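Local coordinates for high choriolytic enzyme 1 (Oryzias latipes, PDB 3VTG), which is an astacin-family zinc protease that helps break down the egg envelope at hatching, swelling and hydrolysing its inner layer, at residues A[84-87]-A[91-94]; A[39-44]-A[95-100]; A[159-162]-A[167-170]; A[106-111]-A[136-141]; A[10-15]-A[21-26]. One frame throughout, in Å; residues are numbered along the deposited sequence.

Contact 1 of 5, residues A[84-87]-A[91-94]; sequences LSIN and CMYS
C91 meets N87 as the chain doubles back from strand 81-86: its backbone N gives a hydrogen bond to N87 O, 3.0 Å long and bent, with an N-H...O angle of 137°. The N87 amide is anchored at both ends, ND2 on K68 O and OD1 on G89 N. The C91 side chain points back at the strand end, CB lying 3.7 Å from I86 CG2. With SG anti to its own carbonyl carbon (chi1 -48°), the sulfur sits alongside N87, 3.7 Å from N87 CB, and there it forms the disulfide to C71. A half-cystine suits this place because the bond ties the loop to strand 71-73, the antiparallel neighbour of strand 81-86. This tight connection runs from a strand of the mixed astacin sheet into helix 94-105, which carries the zinc-binding HExxH sequence. M92 follows at the centre of an inverse gamma turn. Its chain is bent at chi2 and chi3, which curls CE back to 3.8 Å from I86 CG2, a flexible thioether that can bend to lay its methyl against a branched chain. Y93 N closes the turn on C91 O at 2.8 Å, and Y93 is the N-cap of helix 94-105.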
# COMPACT_ATOMS: atom_id res chain seq x y z
N LEU A 84 5.95 -10.18 -2.54
CA LEU A 84 5.59 -9.20 -1.54
C LEU A 84 6.39 -9.57 -0.30
O LEU A 84 6.26 -10.69 0.21
CB LEU A 84 4.08 -9.22 -1.26
CG LEU A 84 3.47 -8.16 -0.34
CD1 LEU A 84 1.98 -8.00 -0.62
CD2 LEU A 84 3.69 -8.47 1.13
N SER A 85 7.23 -8.65 0.16
CA SER A 85 8.09 -8.92 1.30
C SER A 85 7.49 -8.44 2.61
O SER A 85 7.17 -7.26 2.77
CB SER A 85 9.47 -8.31 1.10
OG SER A 85 10.32 -8.64 2.19
N ILE A 86 7.33 -9.37 3.54
CA ILE A 86 7.03 -9.06 4.93
C ILE A 86 8.20 -9.62 5.74
O ILE A 86 8.21 -10.79 6.13
CB ILE A 86 5.67 -9.67 5.39
CG1 ILE A 86 4.51 -9.11 4.55
CG2 ILE A 86 5.43 -9.45 6.88
CD1 ILE A 86 4.31 -7.61 4.65
N ASN A 87 9.22 -8.79 5.97
CA ASN A 87 10.35 -9.21 6.78
C ASN A 87 9.86 -9.61 8.17
O ASN A 87 9.10 -8.86 8.81
CB ASN A 87 11.42 -8.12 6.89
CG ASN A 87 12.62 -8.57 7.69
OD1 ASN A 87 12.68 -8.38 8.90
ND2 ASN A 87 13.58 -9.21 7.02
N CYS A 91 8.20 -6.28 9.93
CA CYS A 91 6.98 -6.06 9.15
C CYS A 91 5.75 -6.84 9.60
O CYS A 91 4.67 -6.68 9.02
CB CYS A 91 7.23 -6.36 7.67
SG CYS A 91 8.71 -5.60 6.97
N MET A 92 5.90 -7.69 10.61
CA MET A 92 4.81 -8.60 11.00
C MET A 92 3.76 -7.91 11.88
O MET A 92 3.57 -8.26 13.05
CB MET A 92 5.36 -9.87 11.66
CG MET A 92 4.37 -11.02 11.75
SD MET A 92 3.74 -11.60 10.16
CE MET A 92 5.21 -12.32 9.43
N TYR A 93 3.10 -6.92 11.30
CA TYR A 93 2.08 -6.12 11.97
C TYR A 93 0.96 -5.90 10.97
O TYR A 93 1.21 -5.63 9.80
CB TYR A 93 2.66 -4.78 12.43
CG TYR A 93 3.84 -4.95 13.36
CD1 TYR A 93 3.65 -5.17 14.72
CD2 TYR A 93 5.15 -4.90 12.88
CE1 TYR A 93 4.72 -5.34 15.58
CE2 TYR A 93 6.23 -5.07 13.73
CZ TYR A 93 6.01 -5.29 15.07
OH TYR A 93 7.08 -5.45 15.92
N SER A 94 -0.27 -6.02 11.45
CA SER A 94 -1.44 -5.98 10.57
C SER A 94 -1.46 -4.78 9.63
O SER A 94 -1.65 -4.94 8.43
CB SER A 94 -2.73 -6.05 11.37
OG SER A 94 -3.84 -6.25 10.51

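Contact 2 of 5, residues A[39-44]-A[95-100]; sequences EGAMRA and GIIQHE. With ZN (zinc ion), chain B.
I97 and Q98 meet A41 and A44 through their first torsions: I97 has CG2 anti to the backbone N and CG1 beside it (chi1 -61°), which turns the methyl branch to A41, whereas Q98 has CG anti to the carbonyl carbon (chi1 -67°) and an extended chain running on to A44. This is helix-to-helix packing in the astacin catalytic domain, joining helix 32-43 to helix 94-105, the helix of the HExxH zinc-binding motif. Alanine suits the meeting point, since its single methyl lets the backbones come close, with the CA atoms of A41 and Q98 only 5.8 Å apart. A41 CB rests 3.6 Å from I97 CG2, an apolar touch between two buried side chains. Further along, Q98 CG passes 3.7 Å from A41 O, and its amide lies beside A44, CB to OE1 being 3.6 Å. A glutamine can do both jobs here because its methylene part packs on alanine while NE2 is hydrogen-bonded to S94 OG one turn back. Were Q98 cut back to an alanine, a gap would probably open beside A44 and the S94 hydroxyl would lose this amide partner. The far side of helix 94-105 belongs to the active site, where E100, predicted to be the catalytic glutamate, accepts a hydrogen bond from a zinc-bound water at OE2. H99 and H103 of this helix bind the metal together with H109, and H99 ND1 is held by I152 O. H99 NE2 reaches the zinc ion at 2.1 Å.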
# COMPACT_ATOMS: atom_id res chain seq x y z
N GLU A 39 -2.68 -13.69 7.12
CA GLU A 39 -4.05 -13.97 6.69
C GLU A 39 -5.07 -13.11 7.45
O GLU A 39 -6.09 -12.72 6.89
CB GLU A 39 -4.37 -15.47 6.78
CG GLU A 39 -3.57 -16.31 5.78
CD GLU A 39 -4.01 -17.76 5.67
OE1 GLU A 39 -4.50 -18.33 6.67
OE2 GLU A 39 -3.84 -18.36 4.58
N GLY A 40 -4.76 -12.79 8.70
CA GLY A 40 -5.59 -11.87 9.49
C GLY A 40 -5.66 -10.49 8.87
O GLY A 40 -6.74 -9.89 8.79
N ALA A 41 -4.51 -9.98 8.43
CA ALA A 41 -4.44 -8.69 7.75
C ALA A 41 -5.22 -8.70 6.44
O ALA A 41 -5.87 -7.71 6.09
CB ALA A 41 -3.00 -8.29 7.51
N MET A 42 -5.18 -9.82 5.73
CA MET A 42 -5.92 -9.99 4.48
C MET A 42 -7.42 -9.90 4.70
O MET A 42 -8.14 -9.39 3.83
CB MET A 42 -5.58 -11.32 3.83
CG MET A 42 -4.19 -11.37 3.23
SD MET A 42 -3.72 -13.04 2.78
CE MET A 42 -2.24 -12.69 1.83
N ARG A 43 -7.89 -10.37 5.85
CA ARG A 43 -9.31 -10.33 6.17
C ARG A 43 -9.86 -8.92 6.32
O ARG A 43 -11.07 -8.71 6.19
CB ARG A 43 -9.62 -11.15 7.43
CG ARG A 43 -9.67 -12.65 7.20
CD ARG A 43 -10.35 -13.39 8.35
NE ARG A 43 -9.65 -13.22 9.62
CZ ARG A 43 -8.58 -13.93 10.00
NH1 ARG A 43 -8.07 -14.86 9.21
NH2 ARG A 43 -8.03 -13.70 11.18
N ALA A 44 -8.98 -7.95 6.56
CA ALA A 44 -9.38 -6.55 6.71
C ALA A 44 -10.05 -5.98 5.45
O ALA A 44 -10.74 -4.97 5.51
CB ALA A 44 -8.18 -5.69 7.10
N GLY A 95 -1.26 -3.58 10.18
CA GLY A 95 -1.32 -2.35 9.39
C GLY A 95 -0.27 -2.28 8.29
O GLY A 95 -0.57 -1.85 7.18
N ILE A 96 0.95 -2.71 8.60
CA ILE A 96 2.03 -2.75 7.62
C ILE A 96 1.70 -3.74 6.49
O ILE A 96 1.90 -3.44 5.31
CB ILE A 96 3.38 -3.09 8.29
CG1 ILE A 96 3.85 -1.92 9.16
CG2 ILE A 96 4.44 -3.43 7.24
CD1 ILE A 96 5.10 -2.17 9.96
N ILE A 97 1.18 -4.91 6.86
CA ILE A 97 0.80 -5.92 5.87
C ILE A 97 -0.31 -5.38 4.96
O ILE A 97 -0.24 -5.53 3.74
CB ILE A 97 0.43 -7.27 6.52
CG1 ILE A 97 1.62 -7.84 7.30
CG2 ILE A 97 -0.03 -8.26 5.45
CD1 ILE A 97 1.23 -8.81 8.40
N GLN A 98 -1.30 -4.73 5.56
CA GLN A 98 -2.39 -4.10 4.79
C GLN A 98 -1.86 -3.04 3.81
O GLN A 98 -2.31 -2.96 2.67
CB GLN A 98 -3.42 -3.47 5.72
CG GLN A 98 -4.21 -4.48 6.55
CD GLN A 98 -5.12 -3.79 7.54
OE1 GLN A 98 -5.91 -2.91 7.17
NE2 GLN A 98 -5.02 -4.17 8.81
N HIS A 99 -0.91 -2.23 4.28
CA HIS A 99 -0.21 -1.24 3.46
C HIS A 99 0.41 -1.91 2.24
O HIS A 99 0.21 -1.45 1.11
CB HIS A 99 0.83 -0.53 4.33
CG HIS A 99 1.75 0.41 3.58
ND1 HIS A 99 1.67 1.75 3.71
CD2 HIS A 99 2.82 0.15 2.72
CE1 HIS A 99 2.63 2.32 2.95
NE2 HIS A 99 3.33 1.35 2.35
N GLU A 100 1.13 -3.01 2.46
CA GLU A 100 1.76 -3.74 1.36
C GLU A 100 0.75 -4.34 0.38
O GLU A 100 0.95 -4.29 -0.84
CB GLU A 100 2.72 -4.82 1.87
CG GLU A 100 3.90 -4.29 2.69
CD GLU A 100 4.67 -3.18 2.00
OE1 GLU A 100 4.71 -3.13 0.75
OE2 GLU A 100 5.25 -2.35 2.73
ZN ZN B . 4.85 1.50 0.96
O HOH W 1 5.96 -0.31 1.07
O HOH W 2 6.31 2.00 2.67

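Contact 3 of 5, residues A[159-162]-A[167-170]; sequences AFSI and DSIT
S168 reaches across to A159, and its short side chain can be followed outward. CB already lies 3.1 Å from A159 O. From there the hydroxyl stands between the backbone N and the carbonyl carbon (chi1 59°), a torsion that swings OG onto the same carbonyl oxygen. S168 OG donates to A159 O at 2.7 Å, arriving in the carbonyl plane on a lone pair with a C=O...O angle of 135°. R157 O is a second acceptor for this hydroxyl, which has one hydrogen to give and must share or alternate it. Serine suits the place by being small enough to fit and polar enough to bond. The segments form the two arms of a loop leading into strand 169-171, which pairs with strand 120-122 in a small two-stranded antiparallel sheet of the astacin domain. Two residues on from A159, S161 points at the other arm, its OG 3.8 Å from D167 CA. A water bridges the arms, donating to S161 OG at 3.0 Å and to D167 OD1 at 2.8 Å. S161 OG is also hydrogen-bonded to R166 O, while D167 turns its CB away from the 159-162 arm and holds that water by its carboxylate.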
# COMPACT_ATOMS: atom_id res chain seq x y z
N ALA A 159 9.92 9.87 8.17
CA ALA A 159 10.32 8.80 7.25
C ALA A 159 11.60 9.21 6.53
O ALA A 159 11.66 10.28 5.93
CB ALA A 159 9.21 8.50 6.26
N PHE A 160 12.62 8.36 6.62
CA PHE A 160 13.93 8.60 5.99
C PHE A 160 14.60 9.92 6.39
O PHE A 160 15.37 10.49 5.61
CB PHE A 160 13.82 8.46 4.46
CG PHE A 160 13.34 7.12 4.01
CD1 PHE A 160 14.13 5.99 4.19
CD2 PHE A 160 12.10 6.97 3.40
CE1 PHE A 160 13.69 4.74 3.77
CE2 PHE A 160 11.65 5.73 2.99
CZ PHE A 160 12.45 4.61 3.17
N SER A 161 14.31 10.40 7.60
CA SER A 161 14.98 11.59 8.13
C SER A 161 16.45 11.30 8.42
O SER A 161 16.78 10.25 8.97
CB SER A 161 14.29 12.08 9.40
OG SER A 161 13.08 12.78 9.12
N ILE A 162 17.31 12.24 8.06
CA ILE A 162 18.75 12.12 8.35
C ILE A 162 19.02 12.17 9.86
O ILE A 162 19.90 11.48 10.35
CB ILE A 162 19.57 13.23 7.65
CG1 ILE A 162 19.45 13.11 6.13
CG2 ILE A 162 21.03 13.17 8.06
CD1 ILE A 162 19.83 14.38 5.39
N ASP A 167 12.27 16.87 10.11
CA ASP A 167 11.27 16.06 9.43
C ASP A 167 11.42 16.06 7.92
O ASP A 167 11.77 17.08 7.31
CB ASP A 167 9.87 16.57 9.81
CG ASP A 167 9.55 16.41 11.29
OD1 ASP A 167 10.20 15.60 11.98
OD2 ASP A 167 8.64 17.10 11.77
N SER A 168 11.14 14.91 7.31
CA SER A 168 11.14 14.81 5.86
C SER A 168 9.88 15.42 5.24
O SER A 168 9.92 15.93 4.12
CB SER A 168 11.27 13.35 5.43
OG SER A 168 10.21 12.57 5.95
N ILE A 169 8.77 15.37 5.98
CA ILE A 169 7.48 15.87 5.50
C ILE A 169 6.84 16.76 6.55
O ILE A 169 6.76 16.38 7.72
CB ILE A 169 6.50 14.72 5.17
CG1 ILE A 169 7.10 13.74 4.16
CG2 ILE A 169 5.16 15.26 4.67
CD1 ILE A 169 6.33 12.45 4.02
N THR A 170 6.38 17.94 6.13
CA THR A 170 5.63 18.83 7.01
C THR A 170 4.27 19.13 6.38
O THR A 170 4.21 19.74 5.32
CB THR A 170 6.36 20.16 7.25
OG1 THR A 170 7.69 19.91 7.70
CG2 THR A 170 5.61 21.00 8.30
O HOH W 3 12.42 13.86 11.81

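Contact 4 of 5, residues A[106-111]-A[136-141]; sequences GFQHEQ and NKHDTN. With ZN (zinc ion), chain B.
Q108 carries the van der Waals part of the contact, spanning to H138 and T140 with the two ends of its amide. NE2 comes 3.5 Å from H138 CD2, approaching the imidazole obliquely, and the amide and ring planes are nearly parallel, 11° apart. On the other branch OE1 lies 3.7 Å from T140 CG2, the threonine methyl; a beta-branched residue fits because its other branch, OG1, is engaged with N142 OD1. The chain gets there with CG anti to the carbonyl carbon (chi1 -55°) and an extended run beyond it, long enough to bridge segments whose nearest CA atoms are 8.1 Å apart. Hydrogen bonding between the segments passes through water: one molecule donates to Q108 OE1 at 2.9 Å and, weakly, to D139 O. Within its own segment, H138 has N136 O over the centre of one ring face. Metal binding belongs to the next residue, H109, whose NE2 holds the zinc ion at 2.0 Å as the third histidine after H99 and H103. G106, with positive phi in a Schellman motif, ends helix 94-105 just before this loop. F107 packs on helix 187-196, while segment 136-141 belongs to the long connection between strands 120-122 and 169-171.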
# COMPACT_ATOMS: atom_id res chain seq x y z
N GLY A 106 -2.46 -1.73 -6.44
CA GLY A 106 -2.13 -0.66 -7.39
C GLY A 106 -2.02 0.74 -6.79
O GLY A 106 -1.96 1.72 -7.53
N PHE A 107 -1.96 0.83 -5.46
CA PHE A 107 -1.92 2.12 -4.78
C PHE A 107 -0.52 2.54 -4.34
O PHE A 107 0.27 1.72 -3.87
CB PHE A 107 -2.89 2.14 -3.60
CG PHE A 107 -4.32 2.00 -4.01
CD1 PHE A 107 -4.99 3.07 -4.59
CD2 PHE A 107 -4.98 0.79 -3.88
CE1 PHE A 107 -6.31 2.95 -5.00
CE2 PHE A 107 -6.30 0.65 -4.29
CZ PHE A 107 -6.96 1.73 -4.85
N GLN A 108 -0.25 3.83 -4.50
CA GLN A 108 1.06 4.40 -4.20
C GLN A 108 1.01 5.23 -2.93
O GLN A 108 -0.06 5.47 -2.38
CB GLN A 108 1.54 5.24 -5.39
CG GLN A 108 1.56 4.45 -6.69
CD GLN A 108 1.84 5.30 -7.90
OE1 GLN A 108 0.91 5.73 -8.60
NE2 GLN A 108 3.11 5.56 -8.16
N HIS A 109 2.18 5.66 -2.45
CA HIS A 109 2.25 6.47 -1.24
C HIS A 109 1.55 7.78 -1.39
O HIS A 109 1.66 8.44 -2.43
CB HIS A 109 3.70 6.68 -0.82
CG HIS A 109 4.42 5.41 -0.44
ND1 HIS A 109 5.64 5.10 -0.91
CD2 HIS A 109 4.02 4.34 0.36
CE1 HIS A 109 6.01 3.90 -0.43
NE2 HIS A 109 5.02 3.44 0.36
N GLU A 110 0.80 8.16 -0.35
CA GLU A 110 -0.03 9.36 -0.38
C GLU A 110 0.76 10.63 -0.72
O GLU A 110 0.28 11.46 -1.49
CB GLU A 110 -0.78 9.52 0.95
CG GLU A 110 -1.93 10.52 0.91
CD GLU A 110 -3.13 10.02 0.13
OE1 GLU A 110 -3.07 8.92 -0.47
OE2 GLU A 110 -4.14 10.75 0.11
N GLN A 111 1.96 10.76 -0.15
CA GLN A 111 2.76 11.97 -0.33
C GLN A 111 3.27 12.16 -1.77
O GLN A 111 3.83 13.20 -2.09
CB GLN A 111 3.92 12.04 0.67
CG GLN A 111 5.13 11.16 0.36
CD GLN A 111 4.96 9.72 0.80
OE1 GLN A 111 4.03 9.38 1.53
NE2 GLN A 111 5.89 8.87 0.37
N ASN A 136 9.30 11.57 -4.58
CA ASN A 136 9.01 12.13 -5.90
C ASN A 136 7.51 12.14 -6.21
O ASN A 136 6.82 11.15 -5.98
CB ASN A 136 9.74 11.34 -6.99
CG ASN A 136 11.24 11.53 -6.96
OD1 ASN A 136 11.76 12.38 -6.24
ND2 ASN A 136 11.95 10.73 -7.75
N LYS A 137 7.03 13.27 -6.72
CA LYS A 137 5.64 13.41 -7.13
C LYS A 137 5.35 12.55 -8.36
O LYS A 137 6.17 12.49 -9.29
CB LYS A 137 5.34 14.88 -7.45
CG LYS A 137 3.87 15.20 -7.70
CD LYS A 137 3.70 16.63 -8.19
CE LYS A 137 4.03 17.64 -7.10
NZ LYS A 137 3.99 19.04 -7.61
N HIS A 138 4.20 11.87 -8.37
CA HIS A 138 3.79 11.05 -9.51
C HIS A 138 2.48 11.50 -10.09
O HIS A 138 1.69 12.16 -9.42
CB HIS A 138 3.70 9.58 -9.12
CG HIS A 138 4.99 9.01 -8.58
ND1 HIS A 138 6.18 9.20 -9.19
CD2 HIS A 138 5.25 8.22 -7.46
CE1 HIS A 138 7.14 8.57 -8.50
NE2 HIS A 138 6.58 7.98 -7.44
N ASP A 139 2.26 11.14 -11.35
CA ASP A 139 1.00 11.41 -12.04
C ASP A 139 0.00 10.32 -11.67
O ASP A 139 -0.19 9.35 -12.41
CB ASP A 139 1.22 11.48 -13.55
CG ASP A 139 0.01 12.00 -14.31
OD1 ASP A 139 -0.90 12.59 -13.68
OD2 ASP A 139 -0.03 11.83 -15.55
N THR A 140 -0.62 10.50 -10.52
CA THR A 140 -1.47 9.48 -9.92
C THR A 140 -2.91 9.59 -10.42
O THR A 140 -3.38 10.68 -10.75
CB THR A 140 -1.46 9.60 -8.38
OG1 THR A 140 -1.72 10.96 -8.01
CG2 THR A 140 -0.11 9.18 -7.82
N ASN A 141 -3.60 8.46 -10.48
CA ASN A 141 -5.04 8.46 -10.68
C ASN A 141 -5.69 8.57 -9.30
O ASN A 141 -5.74 7.59 -8.55
CB ASN A 141 -5.51 7.20 -11.42
CG ASN A 141 -7.02 7.13 -11.56
OD1 ASN A 141 -7.76 8.03 -11.15
ND2 ASN A 141 -7.50 6.03 -12.14
ZN ZN B . 4.85 1.50 0.96
O HOH W 4 1.18 7.20 -11.05
O HOH W 1 5.96 -0.31 1.07
O HOH W 2 6.31 2.00 2.67

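Contact 5 of 5, residues A[10-15]-A[21-26]; sequences CFWKKA and VIPYVI
The segment 10-15 runs irregularly past the start of strand 20-26, the CA atoms of W12 and I22 6.9 Å apart, and the two backbones are joined by water: one molecule links K13 O to V21 N, and another donates to K13 O and to V21 O. The side chains of W12 and I22 cross at about a right angle. I22 lays its branches over one indole face; CG2 stands 3.6 Å from the centroid of the six-membered ring and 3° off its normal, a CH-pi contact, while CD1 sits 3.6 Å from W12 CG above the pyrrole part. Having CG2 anti to its backbone N and CG1 beside it (chi1 -57°) gives isoleucine the two arms to span both rings. P23 adds CD near W12 CZ3 at 4.3 Å. A tryptophan suits this buried position because its broad face takes the aliphatic branches while NE1 hydrogen-bonds to A104 O near the end of helix 94-105. A leucine in place of W12 would probably leave I22 without the broad surface under its branches and the A104 carbonyl without its indole donor. I22 in turn packs on I51 and F53 of strand 51-55 and, with W12, on I63 of strand 62-66. The indole thus lies between inner strands 20-26 and 62-66 of the mixed astacin sheet and helix 94-105, linking the N-terminal segment to both.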
# COMPACT_ATOMS: atom_id res chain seq x y z
N CYS A 10 -2.94 -4.55 -15.98
CA CYS A 10 -2.18 -3.93 -14.90
C CYS A 10 -2.79 -4.14 -13.52
O CYS A 10 -2.11 -3.96 -12.51
CB CYS A 10 -2.08 -2.43 -15.16
SG CYS A 10 -0.98 -1.98 -16.52
N PHE A 11 -4.07 -4.51 -13.47
CA PHE A 11 -4.79 -4.66 -12.21
C PHE A 11 -5.34 -6.07 -12.08
O PHE A 11 -5.43 -6.80 -13.06
CB PHE A 11 -5.91 -3.62 -12.11
CG PHE A 11 -5.44 -2.20 -12.19
CD1 PHE A 11 -4.96 -1.55 -11.05
CD2 PHE A 11 -5.46 -1.51 -13.39
CE1 PHE A 11 -4.51 -0.24 -11.12
CE2 PHE A 11 -5.01 -0.19 -13.47
CZ PHE A 11 -4.54 0.44 -12.33
N TRP A 12 -5.71 -6.45 -10.86
CA TRP A 12 -6.29 -7.77 -10.61
C TRP A 12 -7.64 -7.88 -11.25
O TRP A 12 -8.39 -6.91 -11.30
CB TRP A 12 -6.32 -8.07 -9.11
CG TRP A 12 -4.93 -8.10 -8.55
CD1 TRP A 12 -4.23 -7.05 -7.95
CD2 TRP A 12 -3.98 -9.22 -8.59
NE1 TRP A 12 -2.97 -7.45 -7.60
CE2 TRP A 12 -2.75 -8.73 -7.96
CE3 TRP A 12 -4.03 -10.53 -9.06
CZ2 TRP A 12 -1.63 -9.54 -7.81
CZ3 TRP A 12 -2.90 -11.33 -8.90
CH2 TRP A 12 -1.73 -10.85 -8.30
N LYS A 13 -7.92 -9.06 -11.79
CA LYS A 13 -9.14 -9.30 -12.56
C LYS A 13 -10.39 -9.36 -11.69
O LYS A 13 -10.39 -9.98 -10.62
CB LYS A 13 -9.01 -10.59 -13.36
CG LYS A 13 -8.18 -10.46 -14.63
CD LYS A 13 -8.02 -11.79 -15.36
CE LYS A 13 -9.34 -12.50 -15.62
NZ LYS A 13 -10.34 -11.66 -16.35
N LYS A 14 -11.44 -8.71 -12.15
CA LYS A 14 -12.74 -8.78 -11.49
C LYS A 14 -13.59 -9.86 -12.15
O LYS A 14 -13.74 -9.89 -13.37
CB LYS A 14 -13.44 -7.42 -11.54
CG LYS A 14 -14.70 -7.35 -10.70
CD LYS A 14 -14.80 -6.00 -10.00
CE LYS A 14 -16.22 -5.67 -9.59
NZ LYS A 14 -17.01 -5.20 -10.75
N ALA A 15 -14.14 -10.75 -11.32
CA ALA A 15 -15.02 -11.81 -11.80
C ALA A 15 -16.40 -11.24 -12.11
O ALA A 15 -16.73 -10.12 -11.72
CB ALA A 15 -15.12 -12.92 -10.78
N VAL A 21 -10.61 -11.79 -6.89
CA VAL A 21 -10.01 -12.89 -6.15
C VAL A 21 -8.52 -12.94 -6.47
O VAL A 21 -8.13 -13.14 -7.62
CB VAL A 21 -10.72 -14.22 -6.47
CG1 VAL A 21 -10.00 -15.39 -5.81
CG2 VAL A 21 -12.17 -14.17 -6.00
N ILE A 22 -7.71 -12.71 -5.44
CA ILE A 22 -6.26 -12.59 -5.61
C ILE A 22 -5.57 -13.76 -4.92
O ILE A 22 -5.58 -13.86 -3.69
CB ILE A 22 -5.74 -11.24 -5.07
CG1 ILE A 22 -6.45 -10.09 -5.77
CG2 ILE A 22 -4.23 -11.14 -5.25
CD1 ILE A 22 -6.14 -8.72 -5.20
N PRO A 23 -4.98 -14.68 -5.71
CA PRO A 23 -4.33 -15.85 -5.13
C PRO A 23 -2.97 -15.52 -4.55
O PRO A 23 -2.28 -14.62 -5.04
CB PRO A 23 -4.16 -16.80 -6.33
CG PRO A 23 -4.94 -16.18 -7.45
CD PRO A 23 -4.96 -14.72 -7.18
N TYR A 24 -2.59 -16.24 -3.50
CA TYR A 24 -1.29 -16.04 -2.86
C TYR A 24 -0.71 -17.33 -2.31
O TYR A 24 -1.43 -18.29 -2.06
CB TYR A 24 -1.39 -15.00 -1.73
CG TYR A 24 -2.22 -15.47 -0.56
CD1 TYR A 24 -1.66 -16.24 0.47
CD2 TYR A 24 -3.58 -15.17 -0.48
CE1 TYR A 24 -2.43 -16.69 1.53
CE2 TYR A 24 -4.35 -15.61 0.58
CZ TYR A 24 -3.77 -16.37 1.58
OH TYR A 24 -4.55 -16.80 2.63
N VAL A 25 0.61 -17.32 -2.14
CA VAL A 25 1.31 -18.34 -1.37
C VAL A 25 2.15 -17.64 -0.30
O VAL A 25 2.61 -16.51 -0.50
CB VAL A 25 2.19 -19.27 -2.26
CG1 VAL A 25 1.34 -20.06 -3.23
CG2 VAL A 25 3.27 -18.49 -3.00
N ILE A 26 2.32 -18.30 0.83
CA ILE A 26 3.13 -17.77 1.92
C ILE A 26 4.32 -18.70 2.16
O ILE A 26 4.15 -19.91 2.36
CB ILE A 26 2.30 -17.58 3.21
CG1 ILE A 26 1.20 -16.54 2.98
CG2 ILE A 26 3.19 -17.17 4.38
CD1 ILE A 26 0.19 -16.42 4.11
O HOH W 5 -11.78 -12.49 -9.42
O HOH W 6 -8.36 -11.72 -9.90

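Overall arrangement
Contact 2 is buried between helices 32-43 and 94-105, and contact 5 is largely buried too, though K13 and V21 are exposed; both rely on apolar packing, alanine and isoleucine in one, indole and isoleucine in the other. They touch through E39 and Y24. Contacts 1 and 5 reach the same mixed sheet. Contact 1, partly buried like 3 and 4, touches contact 2 and combines a backbone hydrogen bond with apolar packing, its cysteine tied to strand 71-73. Waters bridge contacts 3, 4 and 5, in contact 5 only between backbones beside an apolar core. Contact 4 meets contact 2 at the zinc ion, through H109 and H99, while contact 3, about 34 Å between centres from contact 5, lies on the far side of the chain.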